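Local atomic coordinates of phosphate-binding protein PstS 2 (Streptococcus pneumoniae, PDB entry 4H1X), a protein that probably binds phosphate outside the cell membrane as the lipid-anchored solute receptor of the PstSACB ABC transporter, which imports phosphate. Residues E84-K89 with V245-L250; Y100-P105 with I232-N237. One frame throughout, in Å; residues are numbered along the deposited sequence.

Contact 1 (E84-K89 with V245-L250)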
# COMPACT_ATOMS: atom_id res chain seq x y z
N GLU A 84 -12.84 -13.76 -1.84
CA GLU A 84 -13.60 -12.83 -1.01
C GLU A 84 -13.06 -13.03 0.42
O GLU A 84 -12.67 -14.15 0.77
CB GLU A 84 -15.11 -13.11 -1.12
CG GLU A 84 -15.64 -12.83 -2.52
CD GLU A 84 -17.14 -12.97 -2.70
OE1 GLU A 84 -17.81 -13.51 -1.78
OE2 GLU A 84 -17.65 -12.54 -3.76
N ILE A 85 -12.98 -11.96 1.22
CA ILE A 85 -12.49 -12.07 2.60
C ILE A 85 -13.63 -11.66 3.52
O ILE A 85 -14.15 -10.54 3.39
CB ILE A 85 -11.18 -11.30 2.85
CG1 ILE A 85 -10.00 -11.99 2.15
CG2 ILE A 85 -10.88 -11.19 4.35
CD1 ILE A 85 -9.68 -11.45 0.87
N ASP A 86 -14.06 -12.59 4.39
CA ASP A 86 -15.21 -12.39 5.30
C ASP A 86 -16.47 -12.10 4.47
O ASP A 86 -17.28 -11.23 4.82
CB ASP A 86 -14.96 -11.24 6.30
CG ASP A 86 -13.83 -11.40 7.30
OD1 ASP A 86 -13.61 -12.54 7.78
OD2 ASP A 86 -13.23 -10.36 7.68
N GLY A 87 -16.60 -12.81 3.35
CA GLY A 87 -17.71 -12.67 2.41
C GLY A 87 -17.76 -11.37 1.62
O GLY A 87 -18.74 -11.15 0.90
N VAL A 88 -16.68 -10.52 1.71
CA VAL A 88 -16.57 -9.21 1.02
C VAL A 88 -15.64 -9.31 -0.20
O VAL A 88 -14.47 -9.68 -0.08
CB VAL A 88 -16.08 -8.08 1.97
CG1 VAL A 88 -15.98 -6.73 1.25
CG2 VAL A 88 -16.96 -7.96 3.22
N LYS A 89 -16.16 -8.90 -1.37
CA LYS A 89 -15.42 -8.88 -2.63
C LYS A 89 -14.60 -7.62 -2.69
O LYS A 89 -15.15 -6.52 -2.52
CB LYS A 89 -16.40 -8.93 -3.81
CG LYS A 89 -15.73 -8.77 -5.18
CD LYS A 89 -16.78 -8.69 -6.29
CE LYS A 89 -16.14 -8.49 -7.64
NZ LYS A 89 -17.08 -8.85 -8.74
N VAL A 245 -12.56 -16.84 1.99
CA VAL A 245 -11.86 -17.25 3.21
C VAL A 245 -12.19 -16.28 4.30
O VAL A 245 -12.37 -15.10 4.04
CB VAL A 245 -10.31 -17.40 3.05
CG1 VAL A 245 -9.95 -18.68 2.30
CG2 VAL A 245 -9.67 -16.17 2.40
N SER A 246 -12.25 -16.77 5.54
CA SER A 246 -12.37 -15.87 6.68
C SER A 246 -10.99 -15.27 6.98
O SER A 246 -9.98 -15.81 6.48
CB SER A 246 -12.88 -16.64 7.91
OG SER A 246 -11.98 -17.68 8.28
N MSE A 247 -10.91 -14.20 7.80
CA MSE A 247 -9.62 -13.63 8.18
C MSE A 247 -8.83 -14.66 8.99
O MSE A 247 -7.62 -14.73 8.84
CB MSE A 247 -9.77 -12.30 8.95
CG MSE A 247 -10.08 -11.09 8.05
SE MSE A 247 -8.55 -10.27 7.12
CE MSE A 247 -7.53 -9.59 8.67
N ALA A 248 -9.52 -15.51 9.81
CA ALA A 248 -8.87 -16.57 10.59
C ALA A 248 -8.22 -17.58 9.67
O ALA A 248 -7.05 -17.93 9.87
CB ALA A 248 -9.89 -17.29 11.48
N GLU A 249 -8.97 -18.04 8.64
CA GLU A 249 -8.47 -19.00 7.67
C GLU A 249 -7.31 -18.40 6.93
O GLU A 249 -6.32 -19.09 6.73
CB GLU A 249 -9.55 -19.39 6.66
CG GLU A 249 -10.46 -20.50 7.13
CD GLU A 249 -11.60 -20.83 6.18
OE1 GLU A 249 -12.05 -19.93 5.43
OE2 GLU A 249 -12.06 -21.99 6.20
N LEU A 250 -7.42 -17.10 6.54
CA LEU A 250 -6.37 -16.40 5.81
C LEU A 250 -5.05 -16.45 6.57
O LEU A 250 -4.02 -16.83 6.00
CB LEU A 250 -6.77 -14.93 5.52
CG LEU A 250 -5.81 -14.16 4.59
CD1 LEU A 250 -5.62 -14.90 3.24
CD2 LEU A 250 -6.31 -12.74 4.36
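Two backbone hydrogen bonds straddle I85 and join the end of strand 81-85 to the short strand 244-245 in parallel. V245 N gives its hydrogen to E84 O over 3.0 Å, nearly along the C=O axis, and D86 N returns one to V245 O, approached in the carbonyl plane. I85 and V245 turn their side chains to the same face of the sheet; beta-branching suits their extended backbone, and apolarity the buried face. The tight spot is I85 CG2, anti to its backbone N, which lies 3.7 Å from SE of selenomethionine M247. The other branch, CG1, packs less closely, 4.2 Å from V245 CG2 and 4.4 Å from L250 CD2. The M247 chain, bent at chi2 and chi3, crosses I85 obliquely.

The other side is polar and more exposed. Past I85 the chain reverses in a type I' turn through D86 and G87, both at positive phi, which glycine adopts easily; G87 itself stands clear of 245-250. D86 also crosses M247 obliquely, with OD2 3.3 Å from CG, and M247 N donates to D86 OD1 in a bent bond from above the carboxylate plane. The carboxylate probably interacts favourably with the partial positive charge at the helix N-terminus. S246 and E249 close a capping box there: S246 N donates to E249 OE1 at its anti lone pair, and serine's short side chain lets OG accept from first-turn E249 N.

Helix 247-254 thus starts directly at the sheet edge, with buried L250 directed inward against F26 and T30 of helix 21-30 and against L102.

Contact 2 (Y100-P105 with I232-N237)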
# COMPACT_ATOMS: atom_id res chain seq x y z
N TYR A 100 -14.05 -4.00 3.06
CA TYR A 100 -12.93 -4.87 2.70
C TYR A 100 -11.75 -4.59 3.64
O TYR A 100 -11.24 -3.48 3.67
CB TYR A 100 -12.58 -4.70 1.22
CG TYR A 100 -11.56 -5.72 0.77
CD1 TYR A 100 -11.93 -7.04 0.52
CD2 TYR A 100 -10.22 -5.37 0.64
CE1 TYR A 100 -10.98 -7.99 0.13
CE2 TYR A 100 -9.27 -6.30 0.22
CZ TYR A 100 -9.66 -7.61 -0.02
OH TYR A 100 -8.72 -8.53 -0.44
N PRO A 101 -11.33 -5.58 4.47
CA PRO A 101 -10.34 -5.31 5.52
C PRO A 101 -8.85 -5.28 5.14
O PRO A 101 -8.08 -4.66 5.88
CB PRO A 101 -10.60 -6.43 6.53
CG PRO A 101 -11.07 -7.56 5.70
CD PRO A 101 -11.85 -6.96 4.56
N LEU A 102 -8.45 -5.93 4.03
CA LEU A 102 -7.04 -5.94 3.62
C LEU A 102 -6.73 -4.70 2.83
O LEU A 102 -6.79 -4.69 1.59
CB LEU A 102 -6.67 -7.18 2.82
CG LEU A 102 -6.98 -8.53 3.45
CD1 LEU A 102 -6.83 -9.61 2.42
CD2 LEU A 102 -6.08 -8.80 4.63
N GLN A 103 -6.47 -3.62 3.55
CA GLN A 103 -6.17 -2.33 2.93
C GLN A 103 -5.38 -1.50 3.90
O GLN A 103 -5.40 -1.73 5.12
CB GLN A 103 -7.47 -1.58 2.55
CG GLN A 103 -8.38 -1.27 3.75
CD GLN A 103 -9.46 -0.29 3.42
OE1 GLN A 103 -9.21 0.93 3.27
NE2 GLN A 103 -10.67 -0.79 3.24
N ARG A 104 -4.67 -0.52 3.34
CA ARG A 104 -3.89 0.40 4.14
C ARG A 104 -3.89 1.75 3.47
O ARG A 104 -3.95 1.84 2.23
CB ARG A 104 -2.45 -0.11 4.33
CG ARG A 104 -1.75 -0.41 3.01
CD ARG A 104 -0.28 -0.66 3.16
NE ARG A 104 0.30 -1.02 1.87
CZ ARG A 104 1.60 -1.12 1.64
NH1 ARG A 104 2.47 -0.89 2.62
NH2 ARG A 104 2.05 -1.44 0.44
N PRO A 105 -3.77 2.83 4.27
CA PRO A 105 -3.70 4.15 3.66
C PRO A 105 -2.28 4.49 3.23
O PRO A 105 -1.30 4.01 3.84
CB PRO A 105 -4.14 5.07 4.80
CG PRO A 105 -3.64 4.37 6.05
CD PRO A 105 -3.71 2.89 5.75
N ILE A 232 -5.24 -4.90 -0.85
CA ILE A 232 -4.47 -6.10 -1.12
C ILE A 232 -5.46 -7.21 -1.48
O ILE A 232 -6.43 -7.44 -0.75
CB ILE A 232 -3.55 -6.49 0.07
CG1 ILE A 232 -2.45 -5.41 0.31
CG2 ILE A 232 -2.93 -7.89 -0.13
CD1 ILE A 232 -1.77 -5.50 1.68
N ALA A 233 -5.26 -7.84 -2.63
CA ALA A 233 -6.08 -8.96 -3.09
C ALA A 233 -5.36 -10.25 -2.78
O ALA A 233 -4.13 -10.35 -3.01
CB ALA A 233 -6.33 -8.85 -4.60
N VAL A 234 -6.09 -11.23 -2.27
CA VAL A 234 -5.59 -12.59 -2.03
C VAL A 234 -6.02 -13.37 -3.24
O VAL A 234 -7.24 -13.46 -3.52
CB VAL A 234 -6.09 -13.19 -0.71
CG1 VAL A 234 -5.59 -14.63 -0.56
CG2 VAL A 234 -5.64 -12.35 0.48
N VAL A 235 -5.07 -13.91 -3.99
CA VAL A 235 -5.39 -14.51 -5.27
C VAL A 235 -5.04 -16.00 -5.32
O VAL A 235 -4.04 -16.45 -4.75
CB VAL A 235 -4.69 -13.74 -6.44
CG1 VAL A 235 -5.31 -12.35 -6.65
CG2 VAL A 235 -3.16 -13.62 -6.24
N VAL A 236 -5.88 -16.74 -6.02
CA VAL A 236 -5.77 -18.18 -6.26
C VAL A 236 -5.84 -18.43 -7.78
O VAL A 236 -6.16 -17.53 -8.55
CB VAL A 236 -6.85 -19.00 -5.49
CG1 VAL A 236 -6.71 -18.82 -3.98
CG2 VAL A 236 -8.27 -18.66 -5.97
N ASN A 237 -5.55 -19.67 -8.19
CA ASN A 237 -5.63 -20.04 -9.59
C ASN A 237 -7.10 -20.08 -10.00
O ASN A 237 -7.95 -20.38 -9.17
CB ASN A 237 -4.97 -21.41 -9.77
CG ASN A 237 -4.77 -21.78 -11.21
OD1 ASN A 237 -5.67 -22.29 -11.87
ND2 ASN A 237 -3.57 -21.55 -11.71
O HOH W 1 -8.85 -10.71 -2.12
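Segment 100-105 meets the strand at I232 through one backbone hydrogen bond, I232 N to L102 O (2.9 Å), with the donor standing above the carbonyl plane, where L102 forms the centre of an inverse gamma turn. The second bond to I232 comes from a side chain. Y100 CG is anti to its backbone N (chi1 -172°), which carries the ring toward the strand, and the phenol OH donates to I232 O at 2.6 Å, in the plane of both ring and carbonyl. Water 1 then extends the bridge, donating to Y100 OH at 2.8 Å and accepting from V234 N. A tyrosine fits this buried place because its ring packs on I85 and A90 while its hydroxyl bonds I232 O directly and V234 N through the water.

L102 fills the apolar side: its long, branched chain reaches V234 from the turn and crosses it obliquely, CD1 touching CG2 at 3.6 Å, and its CB stands 4.2 Å from I232 CB. Q103, by contrast, points away from the strand; its NE2 donates almost straight to Y100 O and also bonds V95 O, tying down the turn. R104 extends to a salt bridge with D230 and a hydrogen bond with S165.

Strand 103-110 continues antiparallel to 223-236, and these two long strands run between the two lobes, a connection consistent with the hinge of a periplasmic-binding-protein fold.

How the contacts relate
Contact 1 and contact 2 lie with their centres 10 Å apart and reach the same sheet, in which strand 81-85 is the neighbour of strand 223-236; along the chain, contact 2 is nested within the loop that contact 1 closes. I85 joins them directly: its CD1 approaches Y100 OH to 3.3 Å and L102 CD1 to 3.7 Å. L250 CD2 of the helix also reaches L102 CD1, at 3.7 Å, so I85, L250 and L102 meet in one apolar cluster with the Y100 hydroxyl at its border. Contact 2 is the deeper, about 10 Å from the chain's centre to its own, against about 19 Å for contact 1, which is partly open to solvent.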